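Local coordinates for glucan-binding protein C, GbpC (Streptococcus mutans, PDB 6CAM) that probably binds glucan at the streptococcal cell wall, here through an extracellular beta-rich domain that holds a glucose unit at a calcium ion, at residues A[183-188]-A[322-327]; A[193-198]-A[314-319]; A[217-222]-A[302-307]; A[224-229]-A[266-271]; A[234-239]-A[260-265]. One frame throughout, in Å; residues are numbered along the deposited sequence.

Interaction 1 (A[183-188]-A[322-327]); sequences GAQTSN and NLPTTI. With BGC (beta-D-glucopyranose), chain C.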
# COMPACT_ATOMS: atom_id res chain seq x y z
N GLY A 183 4.75 10.75 6.33
CA GLY A 183 5.70 11.34 5.44
C GLY A 183 6.45 12.45 6.07
O GLY A 183 6.11 12.91 7.15
N ALA A 184 7.52 12.84 5.40
CA ALA A 184 8.39 13.90 5.89
C ALA A 184 9.15 14.44 4.72
O ALA A 184 9.28 13.76 3.72
CB ALA A 184 9.35 13.36 6.92
N GLN A 185 9.74 15.62 4.87
CA GLN A 185 10.65 16.10 3.85
C GLN A 185 11.83 15.15 3.84
O GLN A 185 12.16 14.52 4.87
CB GLN A 185 11.17 17.49 4.20
CG GLN A 185 12.17 18.07 3.23
CD GLN A 185 11.66 18.16 1.82
OE1 GLN A 185 11.50 17.15 1.12
NE2 GLN A 185 11.36 19.39 1.37
N THR A 186 12.45 15.04 2.68
CA THR A 186 13.71 14.35 2.52
C THR A 186 14.72 15.47 2.56
O THR A 186 14.93 16.15 1.56
CB THR A 186 13.74 13.57 1.21
OG1 THR A 186 12.58 12.73 1.14
CG2 THR A 186 15.00 12.72 1.11
N SER A 187 15.25 15.71 3.74
CA SER A 187 16.10 16.88 3.99
C SER A 187 17.47 16.75 3.38
O SER A 187 18.06 17.74 3.02
CB SER A 187 16.27 17.11 5.48
OG SER A 187 15.01 17.36 6.08
N ASN A 188 17.97 15.53 3.27
CA ASN A 188 19.36 15.31 2.88
C ASN A 188 19.49 14.66 1.54
O ASN A 188 18.62 13.91 1.13
CB ASN A 188 20.01 14.43 3.92
CG ASN A 188 19.84 14.99 5.29
OD1 ASN A 188 20.25 16.10 5.56
ND2 ASN A 188 19.16 14.26 6.15
N ASN A 322 14.78 16.99 -1.03
CA ASN A 322 13.66 17.90 -1.32
C ASN A 322 12.45 17.27 -1.98
O ASN A 322 11.50 17.96 -2.32
CB ASN A 322 14.08 19.13 -2.16
CG ASN A 322 14.93 20.09 -1.38
OD1 ASN A 322 14.92 20.12 -0.15
ND2 ASN A 322 15.65 20.91 -2.11
N LEU A 323 12.47 15.95 -2.15
CA LEU A 323 11.29 15.27 -2.58
C LEU A 323 10.74 14.53 -1.37
O LEU A 323 11.32 13.53 -0.98
CB LEU A 323 11.63 14.31 -3.70
CG LEU A 323 10.38 13.66 -4.28
CD1 LEU A 323 9.64 14.63 -5.21
CD2 LEU A 323 10.77 12.40 -5.02
N PRO A 324 9.64 15.02 -0.79
CA PRO A 324 9.22 14.41 0.48
C PRO A 324 8.95 12.95 0.34
O PRO A 324 8.51 12.49 -0.71
CB PRO A 324 7.94 15.18 0.80
CG PRO A 324 8.23 16.52 0.27
CD PRO A 324 8.90 16.26 -1.04
N THR A 325 9.22 12.23 1.41
CA THR A 325 9.12 10.80 1.45
C THR A 325 7.80 10.48 2.09
O THR A 325 7.55 10.94 3.18
CB THR A 325 10.25 10.22 2.31
OG1 THR A 325 11.52 10.53 1.70
CG2 THR A 325 10.13 8.72 2.44
N THR A 326 6.98 9.67 1.46
CA THR A 326 5.66 9.35 1.98
C THR A 326 5.38 7.87 1.78
O THR A 326 5.90 7.23 0.85
CB THR A 326 4.56 10.17 1.28
OG1 THR A 326 4.56 9.89 -0.13
CG2 THR A 326 4.77 11.67 1.49
N ILE A 327 4.58 7.31 2.65
CA ILE A 327 4.08 5.98 2.44
C ILE A 327 2.73 5.91 3.10
O ILE A 327 2.53 6.43 4.20
CB ILE A 327 5.03 4.90 3.01
CG1 ILE A 327 4.50 3.49 2.74
CG2 ILE A 327 5.23 5.05 4.51
CD1 ILE A 327 5.52 2.38 2.91
C2 BGC C . 3.31 4.96 -1.11
C3 BGC C . 2.26 3.97 -1.46
C4 BGC C . 1.46 4.23 -2.70
C5 BGC C . 2.32 4.80 -3.84
C6 BGC C . 1.60 5.24 -5.13
C1 BGC C . 4.04 5.51 -2.32
O1 BGC C . 4.83 6.66 -1.93
O2 BGC C . 4.06 3.92 -0.49
O3 BGC C . 1.59 3.46 -0.28
O4 BGC C . 1.36 2.83 -2.83
O5 BGC C . 3.09 5.89 -3.33
O6 BGC C . 2.13 4.56 -6.32
O HOH W 1 10.81 20.35 -1.15
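Thr186 OG1 donates a hydrogen bond to Leu323 O at 2.6 Å, coming from above that carbonyl's plane, and lies 2.5 Å from Thr325 OG1, the two threonine side chains crossing at about a right angle. A first torsion of -53° sets this hydroxyl beside the Thr186 backbone N, facing 322-327. Farther out the backbone Asn322 N donates an almost straight bond (173°) to Thr186 O. Gln185 folds at its second torsion, so that OE1 accepts from Thr186 N on an in-plane lone pair while packing 3.4 Å from Pro324 CG; its NE2 reaches Asn322 O through water 1 and also bonds Asp103. Ala184 and Thr325, an antiparallel hydrogen-bonded pair, bond N to O in each direction. Next to Thr325, Thr326 O accepts from O1 of a bound beta-D-glucopyranose at 3.0 Å, which brings strand 325-329 to the sugar site. Strands 180-184 and 325-329 are neighbours in a four-stranded antiparallel sheet, with 325-329 at its edge; strand 312-319 packs against Thr325, and helix 96-99 against Leu323 and Thr326.

Interaction 2 (A[193-198]-A[314-319]); sequences DKISVT and FTVGGN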
# COMPACT_ATOMS: atom_id res chain seq x y z
N ASP A 193 18.51 8.09 3.90
CA ASP A 193 17.65 8.25 5.06
C ASP A 193 16.36 7.55 4.78
O ASP A 193 15.98 7.31 3.65
CB ASP A 193 17.43 9.72 5.42
CG ASP A 193 18.70 10.42 5.91
OD1 ASP A 193 19.56 9.76 6.57
OD2 ASP A 193 18.83 11.65 5.65
N LYS A 194 15.67 7.20 5.85
CA LYS A 194 14.40 6.57 5.72
C LYS A 194 13.47 6.90 6.85
O LYS A 194 13.90 7.21 7.95
CB LYS A 194 14.59 5.06 5.63
CG LYS A 194 15.15 4.40 6.87
CD LYS A 194 15.68 2.99 6.59
CE LYS A 194 16.11 2.32 7.89
NZ LYS A 194 16.33 0.85 7.79
N ILE A 195 12.19 6.82 6.55
CA ILE A 195 11.15 6.78 7.57
C ILE A 195 11.02 5.34 7.95
O ILE A 195 10.90 4.50 7.10
CB ILE A 195 9.84 7.32 7.01
CG1 ILE A 195 10.01 8.81 6.74
CG2 ILE A 195 8.69 7.00 7.95
CD1 ILE A 195 8.82 9.48 6.10
N SER A 196 11.03 5.05 9.23
CA SER A 196 10.95 3.70 9.64
C SER A 196 10.05 3.70 10.82
O SER A 196 10.24 4.50 11.71
CB SER A 196 12.34 3.18 10.01
OG SER A 196 12.25 2.00 10.79
N VAL A 197 9.03 2.85 10.78
CA VAL A 197 8.05 2.78 11.85
C VAL A 197 7.93 1.36 12.26
O VAL A 197 7.76 0.48 11.45
CB VAL A 197 6.69 3.32 11.37
CG1 VAL A 197 5.63 3.15 12.46
CG2 VAL A 197 6.84 4.78 11.02
N THR A 198 8.00 1.11 13.56
CA THR A 198 7.79 -0.21 14.05
C THR A 198 6.41 -0.21 14.57
O THR A 198 5.99 0.74 15.22
CB THR A 198 8.77 -0.54 15.18
OG1 THR A 198 10.06 -0.64 14.60
CG2 THR A 198 8.41 -1.84 15.84
N PHE A 314 8.10 -1.06 9.05
CA PHE A 314 8.13 -0.69 7.64
C PHE A 314 9.04 0.46 7.44
O PHE A 314 9.19 1.32 8.32
CB PHE A 314 6.73 -0.48 7.06
CG PHE A 314 5.99 0.72 7.59
CD1 PHE A 314 6.16 1.96 7.02
CD2 PHE A 314 5.10 0.59 8.63
CE1 PHE A 314 5.47 3.07 7.52
CE2 PHE A 314 4.38 1.70 9.11
CZ PHE A 314 4.57 2.93 8.55
N THR A 315 9.65 0.53 6.27
CA THR A 315 10.56 1.62 6.03
C THR A 315 10.36 2.09 4.63
O THR A 315 9.96 1.32 3.79
CB THR A 315 12.05 1.24 6.23
OG1 THR A 315 12.50 0.44 5.15
CG2 THR A 315 12.29 0.47 7.53
N VAL A 316 10.60 3.36 4.42
CA VAL A 316 10.59 3.92 3.08
C VAL A 316 11.67 4.94 3.00
O VAL A 316 11.86 5.74 3.90
CB VAL A 316 9.21 4.53 2.77
CG1 VAL A 316 8.80 5.56 3.81
CG2 VAL A 316 9.16 5.08 1.35
N GLY A 317 12.38 4.94 1.89
CA GLY A 317 13.44 5.89 1.76
C GLY A 317 14.00 5.79 0.38
O GLY A 317 13.60 4.96 -0.37
N GLY A 318 14.95 6.64 0.09
CA GLY A 318 15.62 6.61 -1.19
C GLY A 318 15.32 7.78 -2.07
O GLY A 318 15.91 7.89 -3.14
N ASN A 319 14.39 8.66 -1.66
CA ASN A 319 14.11 9.88 -2.44
C ASN A 319 15.31 10.79 -2.44
O ASN A 319 16.03 10.87 -1.47
CB ASN A 319 12.94 10.66 -1.84
CG ASN A 319 11.59 10.01 -2.11
OD1 ASN A 319 11.49 8.86 -2.55
ND2 ASN A 319 10.55 10.76 -1.83
O HOH W 2 16.16 9.17 1.01
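Ile195 with Val316 and Val197 with Phe314 form two antiparallel hydrogen-bonded pairs, four N-H to O bonds of 2.9 Å each, on strands whose axes run 178° apart and 4.5 Å from each other. This is antiparallel sheet, joining strand 194-204 to strand 312-319 inside the larger sheet of the glucan-binding domain. On one face Val197 and Phe314 lie side by side: Val197 CB sits over the ring as a CH-pi contact, 3.9 Å from its centroid and displaced toward the rim. A first torsion of 67° sets Phe314 CG between the backbone N and the carbonyl carbon, which brings the ring across to Val197. Ile195 CB meets Val316 CG1 at 3.8 Å on this face, which packs on strand 180-184. On the other face Thr315 CG2 touches Ser196 OG, whose polar partner is Asn159, and the extended Lys194 chain crosses Thr315 with its CD. Where the strands part beyond Gly317, water 2 donates to Asp193 O and Asn319 O and accepts from Gly318 N at 3.0 Å.

Interaction 3 (A[217-222]-A[302-307]); sequences NAIMSL and AGAMTY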
# COMPACT_ATOMS: atom_id res chain seq x y z
N ASN A 217 -3.07 -18.16 12.02
CA ASN A 217 -4.13 -17.92 11.11
C ASN A 217 -4.31 -16.47 10.72
O ASN A 217 -5.25 -16.17 10.03
CB ASN A 217 -5.45 -18.51 11.66
CG ASN A 217 -5.37 -20.01 11.82
OD1 ASN A 217 -5.52 -20.53 12.92
ND2 ASN A 217 -5.07 -20.72 10.75
N ALA A 218 -3.45 -15.57 11.17
CA ALA A 218 -3.64 -14.17 10.94
C ALA A 218 -2.74 -13.87 9.79
O ALA A 218 -1.55 -13.53 9.99
CB ALA A 218 -3.25 -13.32 12.12
N ILE A 219 -3.31 -13.93 8.61
CA ILE A 219 -2.56 -13.62 7.41
C ILE A 219 -2.84 -12.18 7.08
O ILE A 219 -4.00 -11.80 6.88
CB ILE A 219 -2.90 -14.51 6.22
CG1 ILE A 219 -2.97 -15.99 6.61
CG2 ILE A 219 -1.88 -14.31 5.12
CD1 ILE A 219 -1.75 -16.47 7.35
N MET A 220 -1.79 -11.38 6.99
CA MET A 220 -1.96 -9.95 6.85
C MET A 220 -1.24 -9.51 5.61
O MET A 220 -0.20 -10.05 5.25
CB MET A 220 -1.48 -9.25 8.06
CG MET A 220 -2.28 -9.71 9.27
SD MET A 220 -2.23 -8.60 10.64
CE MET A 220 -3.17 -7.20 10.00
N SER A 221 -1.85 -8.55 4.95
CA SER A 221 -1.33 -8.00 3.73
C SER A 221 -0.15 -7.08 4.04
O SER A 221 -0.15 -6.35 5.02
CB SER A 221 -2.43 -7.20 3.04
OG SER A 221 -2.79 -6.07 3.83
N LEU A 222 0.82 -7.08 3.15
CA LEU A 222 1.90 -6.11 3.11
C LEU A 222 1.93 -5.66 1.65
O LEU A 222 2.86 -5.96 0.90
CB LEU A 222 3.21 -6.75 3.53
CG LEU A 222 3.21 -7.23 5.00
CD1 LEU A 222 4.45 -8.05 5.31
CD2 LEU A 222 3.10 -6.06 5.93
N ALA A 302 3.03 -6.64 -3.85
CA ALA A 302 2.55 -7.12 -2.55
C ALA A 302 3.35 -8.27 -1.98
O ALA A 302 3.83 -9.16 -2.69
CB ALA A 302 1.12 -7.56 -2.69
N GLY A 303 3.38 -8.29 -0.66
CA GLY A 303 3.67 -9.48 0.06
C GLY A 303 2.59 -9.71 1.07
O GLY A 303 1.55 -9.01 1.12
N ALA A 304 2.89 -10.63 1.97
CA ALA A 304 1.96 -10.96 3.02
C ALA A 304 2.76 -11.52 4.15
O ALA A 304 3.94 -11.83 4.02
CB ALA A 304 0.93 -11.96 2.53
N MET A 305 2.11 -11.67 5.29
CA MET A 305 2.77 -12.29 6.40
C MET A 305 1.79 -13.11 7.16
O MET A 305 0.60 -12.82 7.15
CB MET A 305 3.36 -11.21 7.31
CG MET A 305 2.37 -10.34 8.07
SD MET A 305 3.30 -9.26 9.18
CE MET A 305 2.10 -7.97 9.42
N THR A 306 2.30 -14.13 7.82
CA THR A 306 1.56 -14.74 8.92
C THR A 306 1.93 -13.88 10.10
O THR A 306 3.08 -13.89 10.54
CB THR A 306 1.94 -16.19 9.15
OG1 THR A 306 1.63 -16.94 7.99
CG2 THR A 306 1.16 -16.75 10.33
N TYR A 307 0.96 -13.12 10.62
CA TYR A 307 1.24 -12.18 11.65
C TYR A 307 1.09 -12.92 12.98
O TYR A 307 0.05 -13.47 13.25
CB TYR A 307 0.30 -11.00 11.58
CG TYR A 307 0.52 -10.06 12.69
CD1 TYR A 307 1.74 -9.39 12.84
CD2 TYR A 307 -0.46 -9.86 13.65
CE1 TYR A 307 1.95 -8.52 13.86
CE2 TYR A 307 -0.27 -8.99 14.70
CZ TYR A 307 0.94 -8.34 14.82
OH TYR A 307 1.09 -7.50 15.84
O HOH W 3 -1.36 -15.77 13.30
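Tyr307 N donates to Ala218 O at 2.6 Å, nearly straight at 168°, and four more backbone bonds continue the ladder. Met220 and Met305 bond N to O in both directions at 2.8 Å. Leu222 and Gly303 do likewise, but there each donor stands well above the carbonyl plane it meets. Beside the Tyr307 N bond, water 3 accepts from Ala218 N and donates to Tyr307 O at 2.7 Å, bridging the second N and O of the Ala218-Tyr307 pair. The ladder is an antiparallel one, its strand axes 151° apart, and it is one of the two strand pairings of a three-stranded sheet in which 303-306 is the middle strand, flanked by 219-222 and 245-247. On the face with both methionines, Met220 bends at its third torsion and runs alongside Tyr307; SD comes 3.6 Å from Tyr307 CB and lies obliquely to the ring, a Met-aromatic contact, while Tyr307 OH bonds Ile201 O. Met305 extends beyond CG, its CE near Met220 CB, and its CB meets Leu222 CD1 at 3.9 Å, these two side chains crossing at about a right angle. On the opposite face Ile219 CD1 packs 3.5 Å from Thr306 OG1, a hydroxyl whose hydrogen-bond partner is Arg57.

Interaction 4 (A[224-229]-A[266-271]); sequences SLNHWT and DNQYKA. With CA (calcium ion), chain B; BGC (beta-D-glucopyranose), chain C; BGC (beta-D-glucopyranose), chain D.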
# COMPACT_ATOMS: atom_id res chain seq x y z
N SER A 224 1.55 -3.01 -1.78
CA SER A 224 1.95 -1.70 -2.24
C SER A 224 3.33 -1.36 -1.71
O SER A 224 3.56 -0.27 -1.19
CB SER A 224 0.88 -0.66 -1.90
OG SER A 224 1.31 0.66 -2.22
N LEU A 225 4.24 -2.30 -1.86
CA LEU A 225 5.63 -2.08 -1.54
C LEU A 225 6.30 -1.61 -2.84
O LEU A 225 6.95 -2.36 -3.50
CB LEU A 225 6.25 -3.36 -1.05
CG LEU A 225 5.67 -3.79 0.32
CD1 LEU A 225 6.40 -5.01 0.78
CD2 LEU A 225 5.75 -2.66 1.35
N ASN A 226 6.15 -0.33 -3.11
CA ASN A 226 6.67 0.28 -4.32
C ASN A 226 8.18 0.41 -4.28
O ASN A 226 8.79 0.74 -3.25
CB ASN A 226 6.13 1.70 -4.48
CG ASN A 226 4.64 1.75 -4.46
OD1 ASN A 226 4.02 1.61 -3.40
ND2 ASN A 226 4.05 2.01 -5.59
N HIS A 227 8.79 0.23 -5.44
CA HIS A 227 10.17 0.52 -5.60
C HIS A 227 10.18 1.23 -6.93
O HIS A 227 9.89 0.62 -7.95
CB HIS A 227 10.99 -0.76 -5.67
CG HIS A 227 12.45 -0.54 -5.91
ND1 HIS A 227 13.37 -1.54 -5.72
CD2 HIS A 227 13.15 0.55 -6.30
CE1 HIS A 227 14.58 -1.08 -5.99
NE2 HIS A 227 14.47 0.19 -6.34
N TRP A 228 10.49 2.51 -6.91
CA TRP A 228 10.70 3.20 -8.17
C TRP A 228 12.08 3.79 -8.17
O TRP A 228 12.64 4.14 -7.14
CB TRP A 228 9.61 4.23 -8.45
CG TRP A 228 9.26 5.24 -7.39
CD1 TRP A 228 8.18 5.21 -6.56
CD2 TRP A 228 9.93 6.48 -7.12
NE1 TRP A 228 8.16 6.34 -5.77
CE2 TRP A 228 9.22 7.13 -6.10
CE3 TRP A 228 11.07 7.09 -7.64
CZ2 TRP A 228 9.61 8.36 -5.57
CZ3 TRP A 228 11.47 8.33 -7.11
CH2 TRP A 228 10.75 8.94 -6.09
N THR A 229 12.64 3.88 -9.37
CA THR A 229 13.96 4.43 -9.54
C THR A 229 13.86 5.39 -10.69
O THR A 229 13.66 4.96 -11.82
CB THR A 229 15.01 3.34 -9.84
OG1 THR A 229 15.01 2.36 -8.79
CG2 THR A 229 16.41 3.96 -9.96
N ASP A 266 12.98 -2.09 -9.59
CA ASP A 266 11.85 -1.20 -9.87
C ASP A 266 10.62 -2.06 -10.23
O ASP A 266 10.69 -2.98 -11.05
CB ASP A 266 12.18 -0.21 -11.01
CG ASP A 266 11.04 0.80 -11.31
OD1 ASP A 266 9.92 0.39 -11.71
OD2 ASP A 266 11.25 2.03 -11.27
N ASN A 267 9.50 -1.78 -9.56
CA ASN A 267 8.24 -2.44 -9.85
C ASN A 267 7.18 -1.39 -10.19
O ASN A 267 6.01 -1.69 -10.24
CB ASN A 267 7.81 -3.33 -8.69
CG ASN A 267 7.51 -2.55 -7.43
OD1 ASN A 267 7.55 -1.32 -7.41
ND2 ASN A 267 7.20 -3.27 -6.36
N GLN A 268 7.60 -0.16 -10.44
CA GLN A 268 6.67 0.93 -10.66
C GLN A 268 6.50 1.27 -12.14
O GLN A 268 5.41 1.65 -12.55
CB GLN A 268 7.19 2.16 -9.95
CG GLN A 268 6.19 3.29 -9.86
CD GLN A 268 5.15 3.03 -8.81
OE1 GLN A 268 5.45 2.40 -7.78
NE2 GLN A 268 3.93 3.47 -9.05
N TYR A 269 7.59 1.19 -12.90
CA TYR A 269 7.62 1.63 -14.32
C TYR A 269 8.08 0.51 -15.22
O TYR A 269 9.18 -0.02 -15.07
CB TYR A 269 8.53 2.83 -14.48
CG TYR A 269 7.98 4.03 -13.76
CD1 TYR A 269 6.83 4.66 -14.21
CD2 TYR A 269 8.59 4.50 -12.59
CE1 TYR A 269 6.29 5.75 -13.53
CE2 TYR A 269 8.06 5.59 -11.90
CZ TYR A 269 6.91 6.20 -12.37
OH TYR A 269 6.39 7.27 -11.70
N LYS A 270 7.23 0.12 -16.15
CA LYS A 270 7.66 -0.79 -17.22
C LYS A 270 8.89 -0.29 -17.94
O LYS A 270 9.74 -1.08 -18.31
CB LYS A 270 6.55 -0.99 -18.22
CG LYS A 270 5.40 -1.81 -17.71
CD LYS A 270 4.24 -1.63 -18.66
CE LYS A 270 3.39 -2.87 -18.74
NZ LYS A 270 2.58 -2.83 -19.98
N ALA A 271 9.00 1.02 -18.09
CA ALA A 271 10.23 1.63 -18.65
C ALA A 271 11.48 1.22 -17.86
O ALA A 271 12.56 1.16 -18.41
CB ALA A 271 10.10 3.14 -18.66
CA CA B . 3.01 1.97 -1.36
C2 BGC C . 3.31 4.96 -1.11
C3 BGC C . 2.26 3.97 -1.46
C4 BGC C . 1.46 4.23 -2.70
C5 BGC C . 2.32 4.80 -3.84
C6 BGC C . 1.60 5.24 -5.13
C1 BGC C . 4.04 5.51 -2.32
O1 BGC C . 4.83 6.66 -1.93
O2 BGC C . 4.06 3.92 -0.49
O3 BGC C . 1.59 3.46 -0.28
O4 BGC C . 1.36 2.83 -2.83
O5 BGC C . 3.09 5.89 -3.33
O6 BGC C . 2.13 4.56 -6.32
C2 BGC D . -3.38 0.94 -0.09
C3 BGC D . -3.12 -0.58 -0.23
C4 BGC D . -1.98 -1.06 0.66
C5 BGC D . -1.39 0.12 1.43
C6 BGC D . -0.23 -0.33 2.27
C1 BGC D . -2.11 1.82 -0.08
O1 BGC D . -1.69 2.14 -1.42
O2 BGC D . -4.20 1.21 1.07
O3 BGC D . -2.81 -0.97 -1.59
O4 BGC D . -2.45 -2.06 1.58
O5 BGC D . -0.99 1.18 0.55
O6 BGC D . 0.77 -1.14 1.69
O HOH W 4 2.58 1.28 0.86
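Asn226 ND2 points straight (176°) at an in-plane lone pair of Gln268 OE1, 2.6 Å away, the amides being nearly coplanar. That bond fixes the rotation of the Asn226 amide, whose OD1 binds calcium at 2.3 Å together with Ser224 O and OG and three oxygens of a beta-D-glucopyranose. Asn267, with CG between its backbone N and carbonyl carbon (chi1 65°), reads the opposing backbone twice, OD1 taking His227 N at 2.8 Å and ND2 giving to Leu225 O; Asn267 N returns a bond to His227 O. Asp266 OD1 accepts two backbone bonds of 2.7 Å, an Asx turn through Gln268 N, widened to an Asx motif by Tyr269 N on the syn lone pair. OD2 accepts from Thr229 N, which comes from the anti side but tilted out of the carboxylate plane. Over one face of the His227 ring stands Asp266 N, while His227 ND1 bonds Ser263 O. The 266-271 loop, which follows strand 260-263, thus flanks strand 227-230, itself paired with strand 233-240, whose Glu237 also binds the calcium.

Interaction 5 (A[234-239]-A[260-265]); sequences DHVEKV and EIYSAK. With CA (calcium ion), chain B; BGC (beta-D-glucopyranose), chain C.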
# COMPACT_ATOMS: atom_id res chain seq x y z
N ASP A 234 15.65 6.66 -5.58
CA ASP A 234 15.59 5.22 -5.62
C ASP A 234 14.75 4.80 -4.43
O ASP A 234 15.25 4.32 -3.43
CB ASP A 234 16.97 4.59 -5.57
CG ASP A 234 16.89 3.09 -5.72
OD1 ASP A 234 15.93 2.61 -6.33
OD2 ASP A 234 17.76 2.37 -5.21
N HIS A 235 13.46 5.01 -4.59
CA HIS A 235 12.47 4.95 -3.53
C HIS A 235 12.11 3.52 -3.30
O HIS A 235 11.65 2.87 -4.20
CB HIS A 235 11.23 5.71 -4.03
CG HIS A 235 10.08 5.70 -3.09
ND1 HIS A 235 9.75 6.79 -2.31
CD2 HIS A 235 9.14 4.76 -2.85
CE1 HIS A 235 8.68 6.50 -1.60
NE2 HIS A 235 8.28 5.28 -1.90
N VAL A 236 12.27 3.01 -2.10
CA VAL A 236 11.97 1.61 -1.85
C VAL A 236 11.24 1.52 -0.54
O VAL A 236 11.64 2.15 0.41
CB VAL A 236 13.25 0.73 -1.75
CG1 VAL A 236 12.86 -0.74 -1.66
CG2 VAL A 236 14.17 0.92 -2.95
N GLU A 237 10.16 0.76 -0.55
CA GLU A 237 9.37 0.50 0.62
C GLU A 237 9.68 -0.88 1.06
O GLU A 237 9.68 -1.81 0.25
CB GLU A 237 7.88 0.67 0.26
CG GLU A 237 7.72 2.14 -0.10
CD GLU A 237 6.40 2.59 -0.61
OE1 GLU A 237 5.41 1.84 -0.60
OE2 GLU A 237 6.36 3.81 -0.98
N LYS A 238 9.94 -1.04 2.35
CA LYS A 238 10.42 -2.32 2.87
C LYS A 238 9.71 -2.64 4.16
O LYS A 238 9.26 -1.75 4.83
CB LYS A 238 11.91 -2.31 3.14
CG LYS A 238 12.76 -1.85 1.99
CD LYS A 238 14.23 -1.90 2.36
CE LYS A 238 15.05 -1.57 1.15
NZ LYS A 238 16.46 -1.33 1.52
N VAL A 239 9.56 -3.92 4.44
CA VAL A 239 9.03 -4.34 5.73
C VAL A 239 10.00 -5.33 6.31
O VAL A 239 10.39 -6.31 5.66
CB VAL A 239 7.65 -4.98 5.63
CG1 VAL A 239 7.07 -5.22 7.03
CG2 VAL A 239 6.67 -4.10 4.89
N GLU A 260 13.98 -8.58 5.73
CA GLU A 260 13.19 -7.56 5.04
C GLU A 260 12.59 -8.05 3.72
O GLU A 260 13.24 -8.77 2.95
CB GLU A 260 14.02 -6.31 4.77
CG GLU A 260 14.20 -5.44 6.00
CD GLU A 260 14.84 -4.11 5.67
OE1 GLU A 260 15.96 -4.13 5.12
OE2 GLU A 260 14.22 -3.05 5.95
N ILE A 261 11.35 -7.65 3.46
CA ILE A 261 10.71 -7.88 2.20
C ILE A 261 10.55 -6.59 1.44
O ILE A 261 10.22 -5.54 1.99
CB ILE A 261 9.38 -8.66 2.35
CG1 ILE A 261 8.27 -7.80 2.95
CG2 ILE A 261 9.65 -9.92 3.17
CD1 ILE A 261 6.91 -8.43 2.86
N TYR A 262 10.83 -6.67 0.16
CA TYR A 262 10.70 -5.56 -0.73
C TYR A 262 10.96 -6.06 -2.13
O TYR A 262 11.36 -7.20 -2.32
CB TYR A 262 11.68 -4.42 -0.38
CG TYR A 262 13.13 -4.78 -0.33
CD1 TYR A 262 13.72 -5.25 0.84
CD2 TYR A 262 13.93 -4.62 -1.46
CE1 TYR A 262 15.08 -5.57 0.88
CE2 TYR A 262 15.29 -4.93 -1.43
CZ TYR A 262 15.85 -5.41 -0.27
OH TYR A 262 17.20 -5.73 -0.25
N SER A 263 10.72 -5.18 -3.10
CA SER A 263 11.03 -5.42 -4.48
C SER A 263 12.43 -4.95 -4.72
O SER A 263 12.67 -3.76 -4.68
CB SER A 263 10.03 -4.68 -5.38
OG SER A 263 10.39 -4.77 -6.73
N ALA A 264 13.32 -5.89 -4.98
CA ALA A 264 14.73 -5.60 -5.21
C ALA A 264 14.92 -4.70 -6.43
O ALA A 264 15.82 -3.89 -6.45
CB ALA A 264 15.52 -6.88 -5.38
N LYS A 265 14.06 -4.84 -7.42
CA LYS A 265 14.12 -4.00 -8.63
C LYS A 265 12.91 -3.09 -8.73
O LYS A 265 11.92 -3.31 -8.03
CB LYS A 265 14.21 -4.91 -9.87
CG LYS A 265 15.35 -5.92 -9.76
CD LYS A 265 16.01 -6.25 -11.09
CE LYS A 265 17.47 -6.70 -10.92
NZ LYS A 265 18.36 -6.06 -11.94
CA CA B . 3.01 1.97 -1.36
C2 BGC C . 3.31 4.96 -1.11
C3 BGC C . 2.26 3.97 -1.46
C4 BGC C . 1.46 4.23 -2.70
C5 BGC C . 2.32 4.80 -3.84
C6 BGC C . 1.60 5.24 -5.13
C1 BGC C . 4.04 5.51 -2.32
O1 BGC C . 4.83 6.66 -1.93
O2 BGC C . 4.06 3.92 -0.49
O3 BGC C . 1.59 3.46 -0.28
O4 BGC C . 1.36 2.83 -2.83
O5 BGC C . 3.09 5.89 -3.33
O6 BGC C . 2.13 4.56 -6.32
O HOH W 5 9.72 -2.64 -2.43
O HOH W 6 17.32 -3.87 2.84
O HOH W 4 2.58 1.28 0.86
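The Tyr262 ring carries the Lys238 chain on one face: CE lies centrally above it, 3.8 Å from the centroid, and NZ follows as a cation-pi contact at 4.6 Å, while Val236 CG1 approaches obliquely. At the edge of the His235 imidazole, in its plane, is Glu237 OE2, an atom whose position is less certain. The strands form an antiparallel pair in the large sheet, where Val239 and Ile261 exchange backbone bonds, Ile261 N to Val239 O being 2.7 Å; Val239 CB packs on Ile261 CG1. Lys238 is fully extended beyond CG, and its first torsion of -52° sets the chain alongside the tyrosine. Toward Ser263 the strands diverge and water 5 bridges Glu237 O to Ser263 N. Glu237 itself turns the other way, its OE1 binding calcium at 2.5 Å beside the bound glucose, with Ser224 and Asn226 completing the protein ligands. Lys238 NZ and Glu260 OE1 stay 4.6 Å apart, too far for a salt bridge, and water 6 joins them, accepting from NZ and donating to OE1 at 2.7 Å.

From the N terminus, 183-188 opens the outermost loop, which interaction 1 closes at 322-327. Within it 193-198 returns to 314-319 in interaction 2, and 217-222 to 302-307 in interaction 3; 224-229 then meets 266-271 in interaction 4, and 234-239 meets 260-265 in interaction 5. All five are strictly nested and none cross. Interactions 2, 4 and 5 reach the same large sheet, where strands 312-319 and 233-240 are neighbours. Interactions 1 and 3 belong to two smaller sheets on opposite sides of the chain's centre, their centres about 27 Å apart. Interactions 1, 4 and 5 converge on one glucose, and 4 and 5 share its calcium.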